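Local atomic coordinates of ribonuclease J (Methanolobus psychrophilus R15, PDB entry 5HAB), a protein that probably degrades RNA as an exoribonuclease of the metallo-beta-lactamase and beta-CASP family. Residues B[409-412]-B[413-417]. The protein carries 1 engineered substitution. Residues are numbered along the deposited sequence; the frame is centred on the assembly and turned at random.
Sequences GHAY and REDHW. With SO4 (sulfate ion), chain K; nucleotides of chain D.
Asp415 reaches back from the first turn of helix 413-423 to the backbone of Tyr412, the N-cap residue. Tyr412 N donates to Asp415 OD2, N to O 2.8 Å, at the anti lone pair of that oxygen. The first torsion of Asp415 sets its CG anti to the carbonyl carbon (chi1 -60°), which brings the carboxylate to that amide. The same OD2 also takes a hydrogen bond from Thr238 N, so two backbone N-H groups grip one buried oxygen. This bond ties the helix start to the loop around Thr238. The first turn closes with His416 N to Tyr412 O at 3.1 Å.

Ala411 packs its CB against Asp415 and His416. Its CB lies 3.7 Å from Asp415 CB. It also sits over one face of the His416 ring, 4.1 Å from the centroid, as a CH-pi contact. A water at the edge of that ring, in its plane, bridges His416 NE2 (2.6 Å) and Ala411 O (2.9 Å). Tyr441 packs edge-to-face on the same ring.

The Arg413 side chain is bent at chi3 (-50°) and brings its guanidinium edge to a sulfate ion. Its NH2 donates a nearly straight bond to sulfate O3 at 3.2 Å, and Lys395 of the second subunit binds the same ion.

Further back in the loop, Gly409 N donates to OP1 of nucleotide A1 of the bound RNA (chain D) at 3.0 Å, and His410 hydrogen-bonds Glu228 through ND1. The Asp415 to Tyr412 bond is the N3-to-N-cap half of a capping box, at the start of a helix leading out of an RNA-binding loop of the metallo-beta-lactamase/beta-CASP nuclease fold.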
loop_
_atom_site.group_PDB
_atom_site.type_symbol
_atom_site.label_atom_id
_atom_site.label_comp_id
_atom_site.label_asym_id
_atom_site.label_seq_id
_atom_site.Cartn_x
_atom_site.Cartn_y
_atom_site.Cartn_z
ATOM N N GLY B 409 -5.699 -0.470 -21.419
ATOM C CA GLY B 409 -6.448 0.071 -22.538
ATOM C C GLY B 409 -6.797 1.548 -22.423
ATOM O O GLY B 409 -7.519 2.074 -23.268
ATOM N N HIS B 410 -6.267 2.232 -21.409
ATOM C CA HIS B 410 -6.666 3.618 -21.143
ATOM C C HIS B 410 -5.515 4.624 -21.218
ATOM O O HIS B 410 -4.370 4.315 -20.886
ATOM C CB HIS B 410 -7.325 3.726 -19.762
ATOM C CG HIS B 410 -8.598 2.951 -19.631
ATOM N ND1 HIS B 410 -9.813 3.433 -20.069
ATOM C CD2 HIS B 410 -8.847 1.729 -19.101
ATOM C CE1 HIS B 410 -10.753 2.539 -19.820
ATOM N NE2 HIS B 410 -10.194 1.498 -19.232
ATOM N N ALA B 411 -5.849 5.843 -21.629
ATOM C CA ALA B 411 -4.888 6.931 -21.763
ATOM C C ALA B 411 -4.249 7.317 -20.428
ATOM O O ALA B 411 -4.920 7.396 -19.393
ATOM C CB ALA B 411 -5.563 8.142 -22.377
ATOM N N TYR B 412 -2.944 7.555 -20.460
ATOM C CA TYR B 412 -2.237 8.041 -19.281
ATOM C C TYR B 412 -2.255 9.568 -19.289
ATOM O O TYR B 412 -2.812 10.181 -20.199
ATOM C CB TYR B 412 -0.797 7.513 -19.243
ATOM C CG TYR B 412 -0.676 6.061 -18.841
ATOM C CD1 TYR B 412 -1.796 5.244 -18.769
ATOM C CD2 TYR B 412 0.559 5.509 -18.516
ATOM C CE1 TYR B 412 -1.692 3.913 -18.401
ATOM C CE2 TYR B 412 0.672 4.179 -18.141
ATOM C CZ TYR B 412 -0.455 3.387 -18.088
ATOM O OH TYR B 412 -0.354 2.064 -17.720
ATOM N N ARG B 413 -1.648 10.173 -18.275
ATOM C CA ARG B 413 -1.673 11.623 -18.103
ATOM C C ARG B 413 -1.202 12.389 -19.344
ATOM O O ARG B 413 -1.868 13.327 -19.778
ATOM C CB ARG B 413 -0.847 12.022 -16.866
ATOM C CG ARG B 413 -0.843 13.519 -16.585
ATOM C CD ARG B 413 -0.032 13.913 -15.345
ATOM N NE ARG B 413 -0.373 13.119 -14.162
ATOM C CZ ARG B 413 0.494 12.408 -13.443
ATOM N NH1 ARG B 413 1.777 12.368 -13.781
ATOM N NH2 ARG B 413 0.071 11.732 -12.382
ATOM N N GLU B 414 -0.074 11.992 -19.924
ATOM C CA GLU B 414 0.493 12.736 -21.048
ATOM C C GLU B 414 -0.302 12.528 -22.337
ATOM O O GLU B 414 -0.315 13.394 -23.222
ATOM C CB GLU B 414 1.958 12.346 -21.265
ATOM C CG GLU B 414 2.843 12.561 -20.045
ATOM C CD GLU B 414 2.675 13.939 -19.438
ATOM O OE1 GLU B 414 2.693 14.928 -20.198
ATOM O OE2 GLU B 414 2.544 14.038 -18.200
ATOM N N ASP B 415 -0.959 11.378 -22.443
ATOM C CA ASP B 415 -1.889 11.142 -23.541
ATOM C C ASP B 415 -3.031 12.157 -23.476
ATOM O O ASP B 415 -3.416 12.751 -24.489
ATOM C CB ASP B 415 -2.428 9.715 -23.488
ATOM C CG ASP B 415 -1.328 8.679 -23.594
ATOM O OD1 ASP B 415 -0.547 8.745 -24.563
ATOM O OD2 ASP B 415 -1.233 7.806 -22.701
ATOM N N HIS B 416 -3.556 12.371 -22.273
ATOM C CA HIS B 416 -4.588 13.383 -22.068
ATOM C C HIS B 416 -4.058 14.779 -22.330
ATOM O O HIS B 416 -4.770 15.627 -22.860
ATOM C CB HIS B 416 -5.154 13.296 -20.653
ATOM C CG HIS B 416 -6.158 12.203 -20.481
ATOM N ND1 HIS B 416 -7.352 12.182 -21.169
ATOM C CD2 HIS B 416 -6.148 11.093 -19.703
ATOM C CE1 HIS B 416 -8.036 11.106 -20.822
ATOM N NE2 HIS B 416 -7.330 10.429 -19.933
ATOM N N TRP B 417 -2.805 15.008 -21.956
ATOM C CA TRP B 417 -2.134 16.281 -22.200
ATOM C C TRP B 417 -2.139 16.618 -23.693
ATOM O O TRP B 417 -2.573 17.701 -24.112
ATOM C CB TRP B 417 -0.703 16.217 -21.659
ATOM C CG TRP B 417 0.105 17.451 -21.855
ATOM C CD1 TRP B 417 1.021 17.684 -22.835
ATOM C CD2 TRP B 417 0.101 18.615 -21.022
ATOM N NE1 TRP B 417 1.578 18.930 -22.677
ATOM C CE2 TRP B 417 1.030 19.523 -21.572
ATOM C CE3 TRP B 417 -0.604 18.982 -19.873
ATOM C CZ2 TRP B 417 1.273 20.772 -21.009
ATOM C CZ3 TRP B 417 -0.359 20.224 -19.315
ATOM C CH2 TRP B 417 0.570 21.104 -19.884
HETATM S S SO4 K . 3.123 10.894 -10.110
HETATM O O1 SO4 K . 3.961 10.140 -9.182
HETATM O O2 SO4 K . 3.965 11.574 -11.093
HETATM O O3 SO4 K . 2.218 9.975 -10.793
HETATM O O4 SO4 K . 2.345 11.883 -9.368
ATOM O OP3 A D 1 -6.086 -2.929 -17.610
ATOM P P A D 1 -6.978 -1.849 -18.098
ATOM O OP1 A D 1 -7.366 -2.150 -19.499
ATOM O OP2 A D 1 -6.338 -0.546 -17.789
ATOM O "O5'" A D 1 -8.282 -1.885 -17.195
ATOM C "C5'" A D 1 -8.996 -3.095 -16.963
ATOM C "C4'" A D 1 -10.393 -2.805 -16.475
ATOM O "O4'" A D 1 -10.314 -2.337 -15.099
ATOM C "C3'" A D 1 -11.124 -1.718 -17.259
ATOM O "O3'" A D 1 -12.512 -2.021 -17.371
ATOM C "C2'" A D 1 -10.921 -0.470 -16.404
ATOM O "O2'" A D 1 -11.930 0.507 -16.548
ATOM C "C1'" A D 1 -10.889 -1.046 -14.988
ATOM N N9 A D 1 -10.045 -0.258 -14.083
ATOM C C8 A D 1 -8.826 0.300 -14.396
ATOM N N7 A D 1 -8.271 0.972 -13.417
ATOM C C5 A D 1 -9.191 0.856 -12.382
ATOM C C6 A D 1 -9.188 1.353 -11.066
ATOM N N6 A D 1 -8.195 2.089 -10.553
ATOM N N1 A D 1 -10.255 1.060 -10.286
ATOM C C2 A D 1 -11.249 0.323 -10.803
ATOM N N3 A D 1 -11.366 -0.202 -12.024
ATOM C C4 A D 1 -10.292 0.105 -12.777
HETATM O O HOH W 1 -7.581 8.239 -18.577
#